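Long-range contact in malic enzyme (Entamoeba histolytica, PDB 3NV9), which probably catalyses the oxidative decarboxylation of malate to pyruvate with NAD or NADP as acceptor, and works as an entangled dimer: residues A[109-121]-A[131-143]. Numbering follows the deposited sequence.
Sequences TPPGGLGVMEGKA and DAVPICIDSKNKE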
loop_
_atom_site.group_PDB
_atom_site.type_symbol
_atom_site.label_atom_id
_atom_site.label_comp_id
_atom_site.label_asym_id
_atom_site.label_seq_id
_atom_site.Cartn_x
_atom_site.Cartn_y
_atom_site.Cartn_z
ATOM N N THR A 109 2.217 19.630 -5.848
ATOM C CA THR A 109 1.550 18.733 -6.829
ATOM C C THR A 109 1.293 17.299 -6.301
ATOM O O THR A 109 1.984 16.853 -5.430
ATOM C CB THR A 109 2.341 18.582 -8.154
ATOM O OG1 THR A 109 3.359 17.591 -7.968
ATOM C CG2 THR A 109 2.976 19.930 -8.653
ATOM N N PRO A 110 0.319 16.554 -6.879
ATOM C CA PRO A 110 -0.092 15.319 -6.169
ATOM C C PRO A 110 1.030 14.338 -5.789
ATOM O O PRO A 110 1.044 13.917 -4.642
ATOM C CB PRO A 110 -1.094 14.673 -7.123
ATOM C CG PRO A 110 -1.686 15.933 -7.841
ATOM C CD PRO A 110 -0.540 16.824 -8.059
ATOM N N PRO A 111 1.950 13.983 -6.732
ATOM C CA PRO A 111 3.045 13.048 -6.359
ATOM C C PRO A 111 4.065 13.640 -5.427
ATOM O O PRO A 111 4.883 12.896 -4.901
ATOM C CB PRO A 111 3.743 12.750 -7.699
ATOM C CG PRO A 111 3.506 14.033 -8.507
ATOM C CD PRO A 111 2.057 14.382 -8.164
ATOM N N GLY A 112 4.054 14.968 -5.267
ATOM C CA GLY A 112 5.069 15.676 -4.450
ATOM C C GLY A 112 5.081 15.339 -2.965
ATOM O O GLY A 112 6.125 15.505 -2.268
ATOM N N GLY A 113 3.945 14.871 -2.455
ATOM C CA GLY A 113 3.837 14.458 -1.052
ATOM C C GLY A 113 4.447 13.070 -0.736
ATOM O O GLY A 113 4.562 12.715 0.426
ATOM N N LEU A 114 4.876 12.316 -1.749
ATOM C CA LEU A 114 5.361 10.936 -1.566
ATOM C C LEU A 114 6.562 10.794 -0.595
ATOM O O LEU A 114 6.618 9.819 0.124
ATOM C CB LEU A 114 5.744 10.322 -2.914
ATOM C CG LEU A 114 4.555 9.803 -3.705
ATOM C CD1 LEU A 114 4.919 9.734 -5.179
ATOM C CD2 LEU A 114 4.038 8.420 -3.198
ATOM N N GLY A 115 7.515 11.737 -0.619
ATOM C CA GLY A 115 8.684 11.711 0.252
ATOM C C GLY A 115 8.223 11.728 1.674
ATOM O O GLY A 115 8.624 10.878 2.488
ATOM N N VAL A 116 7.342 12.662 2.001
ATOM C CA VAL A 116 6.873 12.828 3.390
ATOM C C VAL A 116 5.947 11.673 3.802
ATOM O O VAL A 116 6.052 11.159 4.926
ATOM C CB VAL A 116 6.171 14.189 3.557
ATOM C CG1 VAL A 116 5.372 14.280 4.893
ATOM C CG2 VAL A 116 7.208 15.333 3.450
ATOM N N MET A 117 5.053 11.232 2.910
ATOM C CA MET A 117 4.092 10.168 3.296
ATOM C C MET A 117 4.775 8.815 3.387
ATOM O O MET A 117 4.378 7.975 4.182
ATOM C CB MET A 117 2.868 10.086 2.345
ATOM C CG MET A 117 2.187 11.424 2.057
ATOM S SD MET A 117 1.756 12.289 3.572
ATOM C CE MET A 117 2.164 13.975 3.123
ATOM N N GLU A 118 5.810 8.610 2.577
ATOM C CA GLU A 118 6.655 7.409 2.745
ATOM C C GLU A 118 7.478 7.409 4.069
ATOM O O GLU A 118 7.663 6.387 4.688
ATOM C CB GLU A 118 7.550 7.187 1.503
ATOM C CG GLU A 118 7.940 5.775 1.399
ATOM C CD GLU A 118 8.811 5.445 0.225
ATOM O OE1 GLU A 118 9.398 4.318 0.211
ATOM O OE2 GLU A 118 8.931 6.298 -0.661
ATOM N N GLY A 119 7.980 8.573 4.487
ATOM C CA GLY A 119 8.680 8.695 5.766
ATOM C C GLY A 119 7.717 8.422 6.902
ATOM O O GLY A 119 8.081 7.765 7.860
ATOM N N LYS A 120 6.479 8.901 6.789
ATOM C CA LYS A 120 5.428 8.584 7.805
ATOM C C LYS A 120 5.174 7.074 7.841
ATOM O O LYS A 120 5.065 6.503 8.902
ATOM C CB LYS A 120 4.055 9.276 7.524
ATOM C CG LYS A 120 4.031 10.803 7.441
ATOM C CD LYS A 120 4.049 11.438 8.820
ATOM C CE LYS A 120 3.903 12.973 8.631
ATOM N NZ LYS A 120 3.875 13.693 9.994
ATOM N N ALA A 121 5.075 6.442 6.673
ATOM C CA ALA A 121 4.772 5.033 6.660
ATOM C C ALA A 121 5.962 4.305 7.262
ATOM O O ALA A 121 5.746 3.329 7.962
ATOM C CB ALA A 121 4.553 4.547 5.257
ATOM N N ASP A 131 1.529 -1.544 9.732
ATOM C CA ASP A 131 1.804 -1.597 8.245
ATOM C C ASP A 131 1.117 -0.418 7.548
ATOM O O ASP A 131 -0.045 -0.209 7.735
ATOM C CB ASP A 131 1.382 -2.932 7.656
ATOM C CG ASP A 131 2.204 -4.080 8.239
ATOM O OD1 ASP A 131 3.439 -4.079 8.072
ATOM O OD2 ASP A 131 1.621 -4.975 8.880
ATOM N N ALA A 132 1.833 0.397 6.797
ATOM C CA ALA A 132 1.232 1.629 6.279
ATOM C C ALA A 132 1.857 1.946 4.921
ATOM O O ALA A 132 3.009 1.587 4.673
ATOM C CB ALA A 132 1.432 2.717 7.217
ATOM N N VAL A 133 1.073 2.530 4.013
ATOM C CA VAL A 133 1.619 2.934 2.764
ATOM C C VAL A 133 1.197 4.373 2.397
ATOM O O VAL A 133 0.138 4.830 2.763
ATOM C CB VAL A 133 1.315 1.954 1.613
ATOM C CG1 VAL A 133 2.134 0.677 1.765
ATOM C CG2 VAL A 133 -0.147 1.718 1.441
ATOM N N PRO A 134 2.069 5.093 1.689
ATOM C CA PRO A 134 1.618 6.412 1.224
ATOM C C PRO A 134 0.426 6.262 0.234
ATOM O O PRO A 134 0.411 5.319 -0.606
ATOM C CB PRO A 134 2.870 6.990 0.554
ATOM C CG PRO A 134 3.798 5.797 0.302
ATOM C CD PRO A 134 3.328 4.635 1.076
ATOM N N ILE A 135 -0.595 7.133 0.356
ATOM C CA ILE A 135 -1.657 7.223 -0.669
ATOM C C ILE A 135 -1.776 8.658 -1.080
ATOM O O ILE A 135 -2.537 9.388 -0.495
ATOM C CB ILE A 135 -3.010 6.752 -0.133
ATOM C CG1 ILE A 135 -2.913 5.320 0.404
ATOM C CG2 ILE A 135 -4.145 6.837 -1.209
ATOM C CD1 ILE A 135 -2.896 4.241 -0.677
ATOM N N CYS A 136 -0.963 9.075 -2.045
ATOM C CA CYS A 136 -0.951 10.481 -2.560
ATOM C C CYS A 136 -1.898 10.624 -3.768
ATOM O O CYS A 136 -1.771 9.920 -4.750
ATOM C CB CYS A 136 0.475 10.900 -2.937
ATOM S SG CYS A 136 1.437 11.214 -1.490
ATOM N N ILE A 137 -2.878 11.505 -3.659
ATOM C CA ILE A 137 -3.942 11.581 -4.654
ATOM C C ILE A 137 -4.027 12.959 -5.219
ATOM O O ILE A 137 -3.569 13.930 -4.605
ATOM C CB ILE A 137 -5.308 11.261 -4.057
ATOM C CG1 ILE A 137 -5.776 12.407 -3.098
ATOM C CG2 ILE A 137 -5.291 9.844 -3.414
ATOM C CD1 ILE A 137 -7.177 12.174 -2.416
ATOM N N ASP A 138 -4.630 13.042 -6.396
ATOM C CA ASP A 138 -4.998 14.339 -6.954
ATOM C C ASP A 138 -6.384 14.671 -6.447
ATOM O O ASP A 138 -7.343 13.904 -6.646
ATOM C CB ASP A 138 -5.004 14.274 -8.476
ATOM C CG ASP A 138 -5.247 15.666 -9.123
ATOM O OD1 ASP A 138 -5.522 16.673 -8.412
ATOM O OD2 ASP A 138 -5.112 15.752 -10.356
ATOM N N SER A 139 -6.545 15.802 -5.776
ATOM C CA SER A 139 -7.940 16.151 -5.363
ATOM C C SER A 139 -8.579 17.275 -6.245
ATOM O O SER A 139 -9.604 17.839 -5.878
ATOM C CB SER A 139 -7.990 16.523 -3.892
ATOM O OG SER A 139 -7.378 17.804 -3.687
ATOM N N LYS A 140 -7.977 17.608 -7.391
ATOM C CA LYS A 140 -8.398 18.804 -8.169
ATOM C C LYS A 140 -9.607 18.476 -8.933
ATOM O O LYS A 140 -9.736 17.357 -9.452
ATOM C CB LYS A 140 -7.319 19.310 -9.132
ATOM C CG LYS A 140 -6.255 20.140 -8.390
ATOM C CD LYS A 140 -5.187 20.699 -9.304
ATOM C CE LYS A 140 -4.595 19.631 -10.270
ATOM N NZ LYS A 140 -3.815 18.556 -9.565
ATOM N N ASN A 141 -10.537 19.412 -8.985
ATOM C CA ASN A 141 -11.710 19.171 -9.832
ATOM C C ASN A 141 -11.423 19.693 -11.244
ATOM O O ASN A 141 -10.323 20.116 -11.515
ATOM C CB ASN A 141 -12.985 19.753 -9.237
ATOM C CG ASN A 141 -12.957 21.236 -9.180
ATOM O OD1 ASN A 141 -12.078 21.860 -9.777
ATOM N ND2 ASN A 141 -13.882 21.834 -8.418
ATOM N N LYS A 142 -12.416 19.634 -12.119
ATOM C CA LYS A 142 -12.276 20.018 -13.533
ATOM C C LYS A 142 -11.692 21.425 -13.657
ATOM O O LYS A 142 -10.760 21.650 -14.430
ATOM C CB LYS A 142 -13.633 19.807 -14.266
ATOM C CG LYS A 142 -14.077 20.863 -15.300
ATOM C CD LYS A 142 -15.641 21.052 -15.281
ATOM C CE LYS A 142 -16.079 22.465 -15.727
ATOM N NZ LYS A 142 -17.372 22.830 -15.129
ATOM N N GLU A 143 -12.166 22.352 -12.822
ATOM C CA GLU A 143 -11.686 23.744 -12.883
ATOM C C GLU A 143 -10.304 23.891 -12.305
ATOM O O GLU A 143 -9.770 25.007 -12.233
ATOM C CB GLU A 143 -12.657 24.724 -12.184
ATOM C CG GLU A 143 -14.134 24.424 -12.432
ATOM C CD GLU A 143 -14.710 23.552 -11.308
ATOM O OE1 GLU A 143 -15.095 22.377 -11.563
ATOM O OE2 GLU A 143 -14.738 24.035 -10.143
HETATM O O HOH W 1 4.504 0.666 7.698
#
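Cys136 and Pro134 of strand 131-136 pack closely against Gly113, Leu114 and Met117 at the start of helix 114-121. Cys136 SG lies 3.6 Å from the backbone N of Leu114, close to Gly113 C. Met117 CG touches the same sulfur. The chain of Met117 then bends at chi2 (-53°) and turns its end away, toward Val95 and Ser97 of the neighbouring strand. Pro134 CB meets Met117 CB at 3.6 Å, and Leu114 CD2 approaches the Pro134 ring crosswise. Further along the helix, Ala121 CB sits 3.4 Å from Ala132 O. A water takes a weak bond from Ala132 N and may donate to Ala121 O. No direct hydrogen bond joins the two segments.

The other end, at Pro110, Asp138 and Lys140, is partly open to solvent. Pro110 is still well packed, with CB 3.6 Å from Ile137 O. Its side chain runs beside that of Asp138. The Lys140 side chain crosses Pro110 at about a right angle, NZ 3.8 Å from Pro110 CG. Lys140 N and NZ reach Asp138 OD1 from opposite faces of the carboxylate, 2.8 Å each, giving an Asx turn and a salt bridge. Helix and strand run nearly antiparallel (167°), as in a beta-alpha-beta crossover, here joining parallel strands 92-97 and 131-136 of the N-terminal malic enzyme domain.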